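Local coordinates for tryptophan halogenase superfamily (Brevundimonas sp. BAL3, PDB 6FRL), which probably uses reduced flavin and oxygen to halogenate electron-rich aromatic substrates such as indoles, with bromide preferred over chloride, at residues Gly228-Gly232 against Glu233-Val237. Residues are numbered along the deposited sequence; the frame is centred on the assembly and turned at random.
Sequences GLVIG and EALGV
Gly228, Leu229 and Val230 each offer a carbonyl to an amide five residues ahead, making this short helix a worked example of pi-type winding. Glu233 N reaches Gly228 O at 2.9 Å, nearly in line with the C=O, and the same oxygen also accepts from Gly232 N. Leu235 N meets Val230 O at 3.0 Å, whereas Ala234 N comes to Leu229 O from 42° above the carbonyl plane.

The wide spacing persists where the helix unwinds. Gly236 turns to positive phi, and Val237 N bonds Ile231 O, six positions back, at 3.1 Å; inside that turn, Gly236 N makes a weak bond to Gly232 O. The packing is tight here, with Val237 CB pressed to 3.2 Å from Ile231 O. An easier apolar flank lies beside it: Ile231 CG1, placed anti to its backbone N (chi1 -162°), is 4.1 Å from Val237 CB.

The solvent side is looser. Exposed Glu233 extends its chain past Leu229, bringing OE1 to 3.6 Å from CD1, a contact without a polar bond. A water donates to Val237 O at 3.0 Å and weakly to Gly232 O.

Asp222, ending strand 219-222 of the Rossmann-type sheet, uses OD2 to accept hydrogen bonds from the amides of both Val230 and Ile231. Val230 and Leu235 pack on Cys337 of strand 337-339, Ile231 and Val237 on Ala334, and Leu229 and Ala234 on strand 192-197.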
loop_
_atom_site.group_PDB
_atom_site.type_symbol
_atom_site.label_atom_id
_atom_site.label_comp_id
_atom_site.label_asym_id
_atom_site.label_seq_id
_atom_site.Cartn_x
_atom_site.Cartn_y
_atom_site.Cartn_z
ATOM N N GLY B 228 4.581 -14.523 28.786
ATOM C CA GLY B 228 5.565 -13.522 28.339
ATOM C C GLY B 228 6.733 -13.404 29.281
ATOM O O GLY B 228 6.915 -12.392 29.931
ATOM N N LEU B 229 7.544 -14.445 29.300
ATOM C CA LEU B 229 8.615 -14.656 30.292
ATOM C C LEU B 229 9.692 -13.598 30.228
ATOM O O LEU B 229 10.252 -13.222 31.259
ATOM C CB LEU B 229 9.291 -16.026 30.070
ATOM C CG LEU B 229 9.968 -16.653 31.288
ATOM C CD1 LEU B 229 8.898 -17.492 31.968
ATOM C CD2 LEU B 229 11.183 -17.515 30.968
ATOM N N VAL B 230 10.031 -13.163 29.017
ATOM C CA VAL B 230 11.060 -12.147 28.860
ATOM C C VAL B 230 10.456 -10.759 28.602
ATOM O O VAL B 230 10.792 -9.807 29.292
ATOM C CB VAL B 230 12.063 -12.511 27.755
ATOM C CG1 VAL B 230 13.299 -11.603 27.813
ATOM C CG2 VAL B 230 12.486 -13.961 27.892
ATOM N N ILE B 231 9.569 -10.642 27.616
ATOM C CA ILE B 231 8.986 -9.342 27.255
ATOM C C ILE B 231 8.165 -8.776 28.423
ATOM O O ILE B 231 8.201 -7.574 28.679
ATOM C CB ILE B 231 8.140 -9.426 25.934
ATOM C CG1 ILE B 231 7.896 -8.039 25.311
ATOM C CG2 ILE B 231 6.832 -10.157 26.148
ATOM C CD1 ILE B 231 9.131 -7.357 24.744
ATOM N N GLY B 232 7.476 -9.652 29.156
ATOM C CA GLY B 232 6.535 -9.245 30.213
ATOM C C GLY B 232 7.100 -9.283 31.616
ATOM O O GLY B 232 7.153 -8.247 32.256
ATOM N N GLU B 233 7.512 -10.470 32.083
ATOM C CA GLU B 233 7.982 -10.691 33.466
ATOM C C GLU B 233 9.348 -10.079 33.690
ATOM O O GLU B 233 9.527 -9.308 34.599
ATOM C CB GLU B 233 8.015 -12.177 33.846
ATOM C CG GLU B 233 6.642 -12.828 34.065
ATOM C CD GLU B 233 6.729 -14.344 34.388
ATOM O OE1 GLU B 233 7.823 -14.974 34.303
ATOM O OE2 GLU B 233 5.683 -14.936 34.730
ATOM N N ALA B 234 10.303 -10.392 32.838
ATOM C CA ALA B 234 11.656 -9.846 32.975
ATOM C C ALA B 234 11.766 -8.350 32.677
ATOM O O ALA B 234 12.386 -7.615 33.448
ATOM C CB ALA B 234 12.629 -10.624 32.081
ATOM N N LEU B 235 11.205 -7.913 31.535
ATOM C CA LEU B 235 11.347 -6.520 31.023
ATOM C C LEU B 235 10.184 -5.578 31.384
ATOM O O LEU B 235 10.247 -4.381 31.098
ATOM C CB LEU B 235 11.540 -6.528 29.508
ATOM C CG LEU B 235 12.870 -7.144 29.073
ATOM C CD1 LEU B 235 12.943 -7.254 27.563
ATOM C CD2 LEU B 235 14.086 -6.390 29.630
ATOM N N GLY B 236 9.131 -6.109 31.985
ATOM C CA GLY B 236 8.017 -5.290 32.459
ATOM C C GLY B 236 7.121 -4.620 31.429
ATOM O O GLY B 236 6.411 -3.673 31.776
ATOM N N VAL B 237 7.134 -5.081 30.178
ATOM C CA VAL B 237 6.248 -4.518 29.152
ATOM C C VAL B 237 4.768 -4.861 29.440
ATOM O O VAL B 237 4.417 -6.017 29.709
ATOM C CB VAL B 237 6.656 -4.963 27.719
ATOM C CG1 VAL B 237 5.647 -4.473 26.687
ATOM C CG2 VAL B 237 8.026 -4.415 27.376
HETATM O O HOH W 1 3.925 -6.942 32.505
#